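Pyroglutamyl-peptidase I (Fervidobacterium islandicum, PDB 6LTQ) removes pyroglutamate from the amino terminus of peptides as a cysteine peptidase, probably aiding the breakdown of keratin-derived peptides in a thermophilic bacterium. Local coordinates at residues G86-I90 with L198-T202; V129-V134 with L217-I221; Y160-L164 with H175-V179. All coordinates share one frame; numbering follows the deposited sequence. Where two conformers were deposited one is given.

Contact 1 (G86-I90 with L198-T202)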
ATOM      1  N   GLY D  86      10.247   2.220  -4.166  1.00 18.65           N
ATOM      2  CA  GLY D  86       9.009   1.852  -3.519  1.00 20.47           C
ATOM      3  C   GLY D  86       9.183   0.964  -2.302  1.00 20.10           C
ATOM      4  O   GLY D  86       8.245   0.852  -1.497  1.00 16.60           O
ATOM      5  N   SER D  87      10.328   0.302  -2.159  1.00 13.34           N
ATOM      6  CA  SER D  87      10.576  -0.496  -0.963  1.00 15.43           C
ATOM      7  C   SER D  87      10.984   0.397   0.208  1.00 16.42           C
ATOM      8  O   SER D  87      11.672   1.408   0.039  1.00 15.65           O
ATOM      9  CB  SER D  87      11.643  -1.554  -1.238  1.00 20.31           C
ATOM     10  OG  SER D  87      11.113  -2.541  -2.117  1.00 32.56           O
ATOM     11  N   ALA D  88      10.578   0.004   1.410  1.00 11.38           N
ATOM     12  CA  ALA D  88      10.728   0.870   2.572  1.00 10.63           C
ATOM     13  C   ALA D  88      11.907   0.495   3.451  1.00 13.42           C
ATOM     14  O   ALA D  88      12.288   1.293   4.315  1.00 13.54           O
ATOM     15  CB  ALA D  88       9.459   0.833   3.431  1.00 12.96           C
ATOM     16  N   GLY D  89      12.467  -0.700   3.277  1.00 13.18           N
ATOM     17  CA  GLY D  89      13.552  -1.165   4.126  1.00 13.47           C
ATOM     18  C   GLY D  89      14.607  -1.914   3.325  1.00 12.60           C
ATOM     19  O   GLY D  89      14.510  -2.046   2.110  1.00 13.87           O
ATOM     20  N   ILE D  90      15.626  -2.399   4.037  1.00 13.25           N
ATOM     21  CA  ILE D  90      16.643  -3.213   3.377  1.00 14.17           C
ATOM     22  C   ILE D  90      15.990  -4.532   2.951  1.00 17.02           C
ATOM     23  O   ILE D  90      15.512  -5.299   3.783  1.00 13.39           O
ATOM     24  CB  ILE D  90      17.845  -3.447   4.304  1.00 14.62           C
ATOM     25  CG1 ILE D  90      18.451  -2.100   4.774  1.00 17.80           C
ATOM     26  CG2 ILE D  90      18.870  -4.312   3.617  1.00 15.09           C
ATOM     27  CD1 ILE D  90      18.931  -1.165   3.657  1.00 14.72           C
ATOM     28  N   LEU D 198       6.216   8.161  -1.763  1.00 18.14           N
ATOM     29  CA  LEU D 198       6.945   6.899  -1.733  1.00 18.60           C
ATOM     30  C   LEU D 198       7.903   6.832  -0.542  1.00 11.98           C
ATOM     31  O   LEU D 198       8.372   7.863  -0.047  1.00 14.65           O
ATOM     32  CB  LEU D 198       7.725   6.716  -3.027  1.00 16.09           C
ATOM     33  CG  LEU D 198       6.855   6.358  -4.239  1.00 21.58           C
ATOM     34  CD1 LEU D 198       7.685   6.394  -5.516  1.00 24.27           C
ATOM     35  CD2 LEU D 198       6.136   5.015  -4.059  1.00 26.03           C
ATOM     36  N   PRO D 199       8.228   5.624  -0.069  1.00 11.68           N
ATOM     37  CA  PRO D 199       9.219   5.477   1.004  1.00 10.15           C
ATOM     38  C   PRO D 199      10.639   5.735   0.517  1.00  9.82           C
ATOM     39  O   PRO D 199      10.954   5.585  -0.660  1.00 12.94           O
ATOM     40  CB  PRO D 199       9.073   4.011   1.454  1.00 14.08           C
ATOM     41  CG  PRO D 199       7.852   3.469   0.783  1.00 21.13           C
ATOM     42  CD  PRO D 199       7.598   4.340  -0.440  1.00 17.00           C
ATOM     43  N   SER D 200      11.518   6.065   1.467  1.00  8.76           N
ATOM     44  CA  SER D 200      12.923   6.301   1.152  1.00 13.74           C
ATOM     45  C   SER D 200      13.774   5.938   2.361  1.00 12.27           C
ATOM     46  O   SER D 200      13.262   5.679   3.447  1.00 12.08           O
ATOM     47  CB  SER D 200      13.139   7.760   0.731  1.00 10.41           C
ATOM     48  OG  SER D 200      12.886   8.617   1.832  1.00 12.64           O
ATOM     49  N   MET D 201      15.095   5.914   2.166  1.00  9.61           N
ATOM     50  CA  MET D 201      16.013   5.711   3.279  1.00 10.64           C
ATOM     51  C   MET D 201      17.292   6.477   2.963  1.00 12.46           C
ATOM     52  O   MET D 201      17.781   6.404   1.833  1.00 12.81           O
ATOM     53  CB  MET D 201      16.301   4.218   3.509  1.00 11.10           C
ATOM     54  CG  MET D 201      17.194   3.911   4.739  1.00  9.97           C
ATOM     55  SD  MET D 201      17.507   2.133   4.883  1.00 14.99           S
ATOM     56  CE  MET D 201      15.982   1.564   5.660  1.00 13.91           C
ATOM     57  N   THR D 202      17.795   7.241   3.934  1.00 13.79           N
ATOM     58  CA  THR D 202      18.970   8.073   3.661  1.00 18.24           C
ATOM     59  C   THR D 202      20.152   7.226   3.207  1.00 19.16           C
ATOM     60  O   THR D 202      20.279   6.048   3.560  1.00 12.06           O
ATOM     61  CB  THR D 202      19.384   8.890   4.896  1.00 14.97           C
ATOM     62  OG1 THR D 202      19.835   8.014   5.936  1.00 14.23           O
ATOM     63  CG2 THR D 202      18.224   9.746   5.410  1.00 14.21           C
TER
HETATM   64  O   HOH W   1      11.758   3.308  -1.981  1.00 12.65           O
HETATM   65  O   HOH W   2      11.275   3.861   4.425  1.00  9.66           O
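Pro-199 turns the CB-CG-CD side of its ring toward the backbone of Gly-86 to Ala-88. Its CB lies 3.7 Å from CA of Ala-88 and touches that residue's methyl group as well, while CG sits 3.5 Å from the carbonyl O of Gly-86. Gly-86 adds no side chain to this meeting: with phi near +103°, a CB would be jammed against the preceding carbonyl, and CD2 of Leu-198 approaches its CA instead. Two residues after Pro-199, Met-201 reaches across with its thioether. CG stands anti to the backbone N (chi1 -176°) and the chain runs extended as far as SD, then bends at chi3, which lays CE 4.0 Å from CA of Gly-89 and close to the carbonyl O of Ala-88. SD meets the tip of Ile-90, 3.8 Å from its CD1, the two side chains crossing at about a right angle.

Apart from Ile-90, which opens strand 90-97, both segments are irregular. One joins strands 77-83 and 90-97 of the central sheet, the other leads into helix 203-215, whose N-cap is Thr-202. The subunit interface of the assembly runs past here, with Pro-199 packing on Pro-199 of the second subunit and Ala-88 on Lys-197 of that subunit.

No direct hydrogen bond links the segments, and water takes over the polar work. One molecule accepts from N of Gly-86 and donates to the carbonyl O atoms of Ser-87 and Pro-199; another lies between O of Ala-88 and O of Ser-200, 2.8 Å from the former.

Contact 2 (V129-V134 with L217-I221); sequences VKIKAV and LKEFI
The backbones of Lys-130 and Phe-220 come within 4.8 Å at their CA atoms, where the N-terminal end of helix 131-140 meets the C-terminal tail that follows helix 203-215. Both pieces belong to the helical layer on one face of the central sheet of this alpha/beta fold. One hydrogen bond ties them, from N of Lys-130 to O of Phe-220, 2.9 Å long and nearly straight. Lys-130 is both the N-cap of the helix and the centre of an inverse gamma turn. Its N lies in the plane of the Phe-220 carbonyl, and the aliphatic part of the lysine folds along the same oxygen, CG at 3.4 Å from O of Phe-220, before the chain bends and its amino end leads away.

The ring of Phe-220 fills the space between the tail and the first turn of the helix. CG stands anti to its own carbonyl carbon (chi1 -48°), directing the ring toward Val-134, whose CG2 sits over the centre of one face in a CH-pi contact, 3.6 Å from the centroid and 14° off the normal. The CD1-CE1 side of the ring runs beside Ala-133, with CD1 3.9 Å from its CB. Replacing Phe-220 by an alanine would probably leave CG2 of Val-134 without the ring face it rests on and open a gap beside Ala-133.

Val-129 and Ile-221 both pack on His-175 of strand 175-181, bringing the tail against the sheet. The CG1 methyl of Val-129 lies 3.8 Å from CB of Phe-220.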
ATOM      1  N   VAL D 129      23.317 -18.206   1.442  1.00 16.35           N
ATOM      2  CA  VAL D 129      23.645 -17.346   2.575  1.00 19.40           C
ATOM      3  C   VAL D 129      22.533 -17.450   3.612  1.00 23.85           C
ATOM      4  O   VAL D 129      21.353 -17.630   3.277  1.00 22.89           O
ATOM      5  CB  VAL D 129      23.830 -15.890   2.091  1.00 24.12           C
ATOM      6  CG1 VAL D 129      24.092 -14.922   3.244  1.00 25.49           C
ATOM      7  CG2 VAL D 129      24.936 -15.801   1.041  1.00 17.96           C
ATOM      8  N   LYS D 130      22.906 -17.345   4.888  1.00 17.42           N
ATOM      9  CA  LYS D 130      21.947 -17.426   5.989  1.00 17.31           C
ATOM     10  C   LYS D 130      21.151 -16.122   6.036  1.00 18.40           C
ATOM     11  O   LYS D 130      21.408 -15.216   6.829  1.00 16.75           O
ATOM     12  CB  LYS D 130      22.658 -17.694   7.301  1.00 24.56           C
ATOM     13  CG  LYS D 130      23.456 -18.991   7.304  1.00 35.23           C
ATOM     14  CD  LYS D 130      24.257 -19.110   8.586  1.00 27.22           C
ATOM     15  CE  LYS D 130      23.385 -19.611   9.729  1.00 47.51           C
ATOM     16  NZ  LYS D 130      23.492 -21.089   9.917  1.00 70.18           N
ATOM     17  N   ILE D 131      20.164 -16.027   5.145  1.00 18.97           N
ATOM     18  CA  ILE D 131      19.546 -14.734   4.887  1.00 19.51           C
ATOM     19  C   ILE D 131      18.707 -14.265   6.075  1.00 18.43           C
ATOM     20  O   ILE D 131      18.628 -13.056   6.345  1.00 17.48           O
ATOM     21  CB  ILE D 131      18.750 -14.801   3.570  1.00 18.89           C
ATOM     22  CG1 ILE D 131      18.251 -13.413   3.155  1.00 17.70           C
ATOM     23  CG2 ILE D 131      17.614 -15.834   3.629  1.00 21.77           C
ATOM     24  CD1 ILE D 131      17.730 -13.397   1.708  1.00 15.05           C
ATOM     25  N   LYS D 132      18.092 -15.187   6.828  1.00 18.69           N
ATOM     26  CA  LYS D 132      17.320 -14.749   7.989  1.00 24.83           C
ATOM     27  C   LYS D 132      18.226 -14.156   9.055  1.00 31.19           C
ATOM     28  O   LYS D 132      17.840 -13.205   9.755  1.00 19.85           O
ATOM     29  CB  LYS D 132      16.525 -15.916   8.587  1.00 27.29           C
ATOM     30  CG  LYS D 132      15.499 -16.520   7.654  1.00 35.31           C
ATOM     31  CD  LYS D 132      14.372 -15.567   7.344  1.00 43.35           C
ATOM     32  CE  LYS D 132      13.209 -15.817   8.283  1.00 50.30           C
ATOM     33  NZ  LYS D 132      12.931 -17.273   8.396  1.00 39.47           N
ATOM     34  N   ALA D 133      19.439 -14.697   9.189  1.00 25.57           N
ATOM     35  CA  ALA D 133      20.391 -14.134  10.135  1.00 23.03           C
ATOM     36  C   ALA D 133      20.845 -12.735   9.718  1.00 19.40           C
ATOM     37  O   ALA D 133      21.099 -11.889  10.586  1.00 19.00           O
ATOM     38  CB  ALA D 133      21.596 -15.074  10.294  1.00 27.35           C
ATOM     39  N   VAL D 134      20.967 -12.467   8.415  1.00 18.00           N
ATOM     40  CA  VAL D 134      21.277 -11.106   7.979  1.00 15.97           C
ATOM     41  C   VAL D 134      20.155 -10.161   8.405  1.00 20.63           C
ATOM     42  O   VAL D 134      20.397  -9.109   9.004  1.00 17.06           O
ATOM     43  CB  VAL D 134      21.494 -11.050   6.456  1.00 17.57           C
ATOM     44  CG1 VAL D 134      21.885  -9.620   6.015  1.00 14.60           C
ATOM     45  CG2 VAL D 134      22.549 -12.052   6.009  1.00 18.72           C
ATOM     46  N   LEU D 217      30.111 -10.873   7.837  1.00 28.42           N
ATOM     47  CA  LEU D 217      29.882 -11.874   6.803  1.00 28.43           C
ATOM     48  C   LEU D 217      30.114 -13.289   7.314  1.00 33.97           C
ATOM     49  O   LEU D 217      29.446 -14.230   6.874  1.00 32.55           O
ATOM     50  CB  LEU D 217      30.791 -11.584   5.613  1.00 34.45           C
ATOM     51  CG  LEU D 217      30.284 -11.865   4.202  1.00 43.15           C
ATOM     52  CD1 LEU D 217      28.783 -11.641   4.098  1.00 28.19           C
ATOM     53  CD2 LEU D 217      31.014 -10.966   3.234  1.00 46.58           C
ATOM     54  N   LYS D 218      31.072 -13.464   8.229  1.00 33.92           N
ATOM     55  CA  LYS D 218      31.396 -14.799   8.733  1.00 37.60           C
ATOM     56  C   LYS D 218      30.177 -15.500   9.298  1.00 38.85           C
ATOM     57  O   LYS D 218      30.014 -16.709   9.087  1.00 43.69           O
ATOM     58  CB  LYS D 218      32.464 -14.762   9.833  1.00 40.65           C
ATOM     59  CG  LYS D 218      33.857 -14.247   9.470  1.00 65.05           C
ATOM     60  CD  LYS D 218      33.781 -12.796   9.113  1.00 79.44           C
ATOM     61  CE  LYS D 218      33.173 -12.004  10.266  1.00 90.04           C
ATOM     62  NZ  LYS D 218      33.562 -10.580  10.257  1.00 95.41           N
ATOM     63  N   GLU D 219      29.303 -14.764   9.982  1.00 31.29           N
ATOM     64  CA  GLU D 219      28.125 -15.340  10.616  0.61 35.41           C
ATOM     65  C   GLU D 219      27.027 -15.700   9.623  1.00 29.67           C
ATOM     66  O   GLU D 219      25.986 -16.214  10.043  1.00 33.27           O
ATOM     67  CB  GLU D 219      27.568 -14.372  11.657  0.61 37.61           C
ATOM     68  CG  GLU D 219      28.605 -13.834  12.619  0.61 42.19           C
ATOM     69  CD  GLU D 219      28.588 -14.535  13.968  0.61 49.36           C
ATOM     70  OE1 GLU D 219      28.929 -15.736  14.029  0.61 52.38           O
ATOM     71  OE2 GLU D 219      28.231 -13.882  14.972  0.61 54.53           O
ATOM     72  N   PHE D 220      27.206 -15.406   8.332  1.00 29.76           N
ATOM     73  CA  PHE D 220      26.176 -15.687   7.339  1.00 26.93           C
ATOM     74  C   PHE D 220      26.571 -16.745   6.323  1.00 26.23           C
ATOM     75  O   PHE D 220      25.706 -17.212   5.571  1.00 25.43           O
ATOM     76  CB  PHE D 220      25.803 -14.397   6.590  1.00 22.71           C
ATOM     77  CG  PHE D 220      25.539 -13.234   7.491  1.00 22.76           C
ATOM     78  CD1 PHE D 220      24.725 -13.376   8.604  1.00 22.43           C
ATOM     79  CD2 PHE D 220      26.114 -11.998   7.235  1.00 22.11           C
ATOM     80  CE1 PHE D 220      24.472 -12.303   9.436  1.00 20.78           C
ATOM     81  CE2 PHE D 220      25.869 -10.923   8.077  1.00 18.39           C
ATOM     82  CZ  PHE D 220      25.052 -11.082   9.175  1.00 24.51           C
ATOM     83  N   ILE D 221      27.831 -17.171   6.292  1.00 32.97           N
ATOM     84  CA  ILE D 221      28.221 -18.177   5.307  1.00 26.22           C
ATOM     85  C   ILE D 221      28.852 -19.389   5.981  1.00 46.86           C
ATOM     86  O   ILE D 221      28.439 -19.786   7.070  1.00 53.63           O
ATOM     87  CB  ILE D 221      29.164 -17.602   4.256  1.00 32.08           C
ATOM     88  CG1 ILE D 221      30.421 -17.056   4.923  1.00 47.85           C
ATOM     89  CG2 ILE D 221      28.454 -16.538   3.418  1.00 37.13           C
ATOM     90  CD1 ILE D 221      31.488 -16.673   3.942  1.00 47.10           C
TER

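Contact 3 (Y160-L164 with H175-V179); sequences YYYSL and HALFV
Tyr-160 reaches down from its helix to the backbone of Leu-177 and Phe-178. Its CB passes 4.1 Å from CD2 of Phe-178, and with CG anti to the backbone N (chi1 -161°) the ring is sent down to the strand. CG and CD2 rest on CB of Phe-178, which stands over the ring centre in a CH-pi contact, 3.5 Å from the centroid and 10° off the normal. On the opposite face, toward the rim, lies CD1 of Leu-164, one helical turn later. CE1 and CZ continue onto the backbone, each 3.5 Å from N of Phe-178, while O of Ala-176 meets the ring at its edge. Helix 158-170 thus packs on strand 175-181 of the central sheet, as successive elements of an alpha/beta fold; the axes of 160-164 and 175-179 approach to 8.2 Å and run nearly antiparallel, at 167°. At the tip, OH comes 3.8 Å from CA of Leu-177 and is hydrogen-bonded to the carbonyl O of Glu-93 on strand 90-97, so the buried hydroxyl is satisfied. Nearer the end of the helix segment, CD2 of Leu-164 and CB of Ser-163 close on the methyl of Ala-176, at 3.8 Å for the leucine.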
ATOM      1  N   TYR D 160      21.519 -11.610 -10.390  1.00 21.43           N
ATOM      2  CA  TYR D 160      21.432 -12.523  -9.259  1.00 14.18           C
ATOM      3  C   TYR D 160      21.408 -13.971  -9.736  1.00 15.27           C
ATOM      4  O   TYR D 160      22.130 -14.820  -9.208  1.00 19.37           O
ATOM      5  CB  TYR D 160      20.178 -12.216  -8.419  1.00 11.54           C
ATOM      6  CG  TYR D 160      20.171 -12.754  -7.015  1.00 14.52           C
ATOM      7  CD1 TYR D 160      21.325 -13.217  -6.413  1.00 14.24           C
ATOM      8  CD2 TYR D 160      18.977 -12.770  -6.261  1.00 14.46           C
ATOM      9  CE1 TYR D 160      21.318 -13.701  -5.109  1.00 11.31           C
ATOM     10  CE2 TYR D 160      18.954 -13.246  -4.963  1.00 10.65           C
ATOM     11  CZ  TYR D 160      20.115 -13.707  -4.384  1.00 18.15           C
ATOM     12  OH  TYR D 160      20.078 -14.161  -3.092  1.00 15.46           O
ATOM     13  N   TYR D 161      20.545 -14.272 -10.706  1.00 13.79           N
ATOM     14  CA  TYR D 161      20.467 -15.642 -11.207  1.00 18.26           C
ATOM     15  C   TYR D 161      21.786 -16.056 -11.840  1.00 19.68           C
ATOM     16  O   TYR D 161      22.279 -17.167 -11.609  1.00 16.02           O
ATOM     17  CB  TYR D 161      19.320 -15.782 -12.206  1.00 18.49           C
ATOM     18  CG  TYR D 161      19.157 -17.202 -12.726  1.00 24.13           C
ATOM     19  CD1 TYR D 161      19.860 -17.639 -13.851  1.00 28.28           C
ATOM     20  CD2 TYR D 161      18.307 -18.106 -12.092  1.00 18.45           C
ATOM     21  CE1 TYR D 161      19.728 -18.930 -14.322  1.00 21.51           C
ATOM     22  CE2 TYR D 161      18.156 -19.403 -12.572  1.00 18.44           C
ATOM     23  CZ  TYR D 161      18.870 -19.812 -13.690  1.00 24.42           C
ATOM     24  OH  TYR D 161      18.733 -21.123 -14.163  1.00 21.53           O
ATOM     25  N   TYR D 162      22.388 -15.150 -12.612  1.00 20.58           N
ATOM     26  CA  TYR D 162      23.669 -15.458 -13.245  1.00 26.34           C
ATOM     27  C   TYR D 162      24.702 -15.887 -12.209  1.00 21.09           C
ATOM     28  O   TYR D 162      25.369 -16.914 -12.373  1.00 23.46           O
ATOM     29  CB  TYR D 162      24.162 -14.250 -14.051  1.00 24.19           C
ATOM     30  CG  TYR D 162      25.390 -14.591 -14.883  1.00 25.34           C
ATOM     31  CD1 TYR D 162      26.667 -14.502 -14.341  1.00 27.83           C
ATOM     32  CD2 TYR D 162      25.258 -15.038 -16.191  1.00 35.21           C
ATOM     33  CE1 TYR D 162      27.782 -14.838 -15.095  1.00 36.37           C
ATOM     34  CE2 TYR D 162      26.359 -15.370 -16.950  1.00 36.05           C
ATOM     35  CZ  TYR D 162      27.616 -15.270 -16.399  1.00 38.94           C
ATOM     36  OH  TYR D 162      28.706 -15.610 -17.166  1.00 40.49           O
ATOM     37  N   SER D 163      24.822 -15.134 -11.105  1.00 21.22           N
ATOM     38  CA  SER D 163      25.830 -15.463 -10.103  1.00 15.89           C
ATOM     39  C   SER D 163      25.509 -16.758  -9.372  1.00 27.71           C
ATOM     40  O   SER D 163      26.413 -17.564  -9.115  1.00 23.43           O
ATOM     41  CB  SER D 163      25.997 -14.317  -9.086  1.00 16.52           C
ATOM     42  OG  SER D 163      26.624 -13.187  -9.687  1.00 25.26           O
ATOM     43  N   LEU D 164      24.235 -16.983  -9.009  1.00 16.07           N
ATOM     44  CA  LEU D 164      23.924 -18.225  -8.313  1.00 19.64           C
ATOM     45  C   LEU D 164      24.066 -19.429  -9.246  1.00 12.22           C
ATOM     46  O   LEU D 164      24.475 -20.506  -8.801  1.00 21.97           O
ATOM     47  CB  LEU D 164      22.516 -18.156  -7.695  1.00 21.89           C
ATOM     48  CG  LEU D 164      22.379 -17.295  -6.414  1.00 17.87           C
ATOM     49  CD1 LEU D 164      20.878 -17.100  -6.015  1.00 15.02           C
ATOM     50  CD2 LEU D 164      23.108 -17.891  -5.251  1.00 18.53           C
ATOM     51  N   HIS D 175      29.256 -17.998  -2.852  1.00 25.32           N
ATOM     52  CA  HIS D 175      27.971 -17.526  -2.363  1.00 23.63           C
ATOM     53  C   HIS D 175      27.570 -16.276  -3.129  1.00 27.02           C
ATOM     54  O   HIS D 175      28.413 -15.533  -3.642  1.00 24.25           O
ATOM     55  CB  HIS D 175      28.024 -17.220  -0.858  1.00 25.34           C
ATOM     56  CG  HIS D 175      27.890 -18.416   0.039  1.00 28.91           C
ATOM     57  ND1 HIS D 175      26.740 -19.175   0.100  1.00 27.25           N
ATOM     58  CD2 HIS D 175      28.731 -18.937   0.967  1.00 32.87           C
ATOM     59  CE1 HIS D 175      26.891 -20.131   0.997  1.00 32.98           C
ATOM     60  NE2 HIS D 175      28.088 -20.006   1.544  1.00 34.88           N
ATOM     61  N   ALA D 176      26.271 -16.043  -3.198  1.00 18.21           N
ATOM     62  CA  ALA D 176      25.785 -14.784  -3.716  1.00 15.56           C
ATOM     63  C   ALA D 176      24.552 -14.381  -2.924  1.00 21.94           C
ATOM     64  O   ALA D 176      23.771 -15.240  -2.498  1.00 18.62           O
ATOM     65  CB  ALA D 176      25.462 -14.886  -5.195  1.00 22.95           C
ATOM     66  N   LEU D 177      24.432 -13.073  -2.689  1.00 17.85           N
ATOM     67  CA  LEU D 177      23.264 -12.473  -2.051  1.00 18.31           C
ATOM     68  C   LEU D 177      22.936 -11.180  -2.788  1.00 27.17           C
ATOM     69  O   LEU D 177      23.844 -10.426  -3.166  1.00 18.79           O
ATOM     70  CB  LEU D 177      23.521 -12.205  -0.555  1.00 16.34           C
ATOM     71  CG  LEU D 177      22.421 -11.516   0.275  1.00 16.83           C
ATOM     72  CD1 LEU D 177      21.129 -12.366   0.349  1.00 19.25           C
ATOM     73  CD2 LEU D 177      22.914 -11.190   1.664  1.00 17.73           C
ATOM     74  N   PHE D 178      21.644 -10.921  -3.016  1.00 14.14           N
ATOM     75  CA  PHE D 178      21.213  -9.667  -3.622  1.00 15.94           C
ATOM     76  C   PHE D 178      20.471  -8.842  -2.577  1.00 16.86           C
ATOM     77  O   PHE D 178      19.603  -9.365  -1.870  1.00 14.13           O
ATOM     78  CB  PHE D 178      20.326  -9.886  -4.850  1.00 15.66           C
ATOM     79  CG  PHE D 178      20.211  -8.664  -5.696  1.00 18.99           C
ATOM     80  CD1 PHE D 178      19.414  -7.590  -5.294  1.00 13.84           C
ATOM     81  CD2 PHE D 178      20.957  -8.537  -6.853  1.00 19.82           C
ATOM     82  CE1 PHE D 178      19.355  -6.425  -6.042  1.00 17.33           C
ATOM     83  CE2 PHE D 178      20.896  -7.380  -7.605  1.00 15.55           C
ATOM     84  CZ  PHE D 178      20.102  -6.323  -7.200  1.00 17.36           C
ATOM     85  N   VAL D 179      20.817  -7.563  -2.471  1.00 11.61           N
ATOM     86  CA  VAL D 179      20.203  -6.645  -1.505  1.00 14.74           C
ATOM     87  C   VAL D 179      19.552  -5.524  -2.305  1.00 16.68           C
ATOM     88  O   VAL D 179      20.239  -4.782  -3.019  1.00 15.27           O
ATOM     89  CB  VAL D 179      21.218  -6.096  -0.493  1.00 18.55           C
ATOM     90  CG1 VAL D 179      20.506  -5.189   0.521  1.00 13.39           C
ATOM     91  CG2 VAL D 179      21.915  -7.240   0.242  1.00 13.14           C
TER

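In the fold
Contacts 2 and 3 lie on opposite faces of one mixed sheet, and contact 1 in loops at its end. Contact 3 is near the centre of the subunit; the centre of contact 2 is about 14 Å from its centre, that of contact 1 about 22 Å from both. The order along the chain is 86-90, 129-134, 160-164, 175-179, 198-202, 217-221, so contacts 1 and 2 cross and contact 3 is nested within both. Ile-131 on Leu-177 joins contacts 2 and 3, Ile-90 on Val-179 contacts 1 and 3. The C-terminal part, with helix 203-215 between 198-202 and 217-221, thus returns to earlier segments, at contact 1 beside the subunit interface.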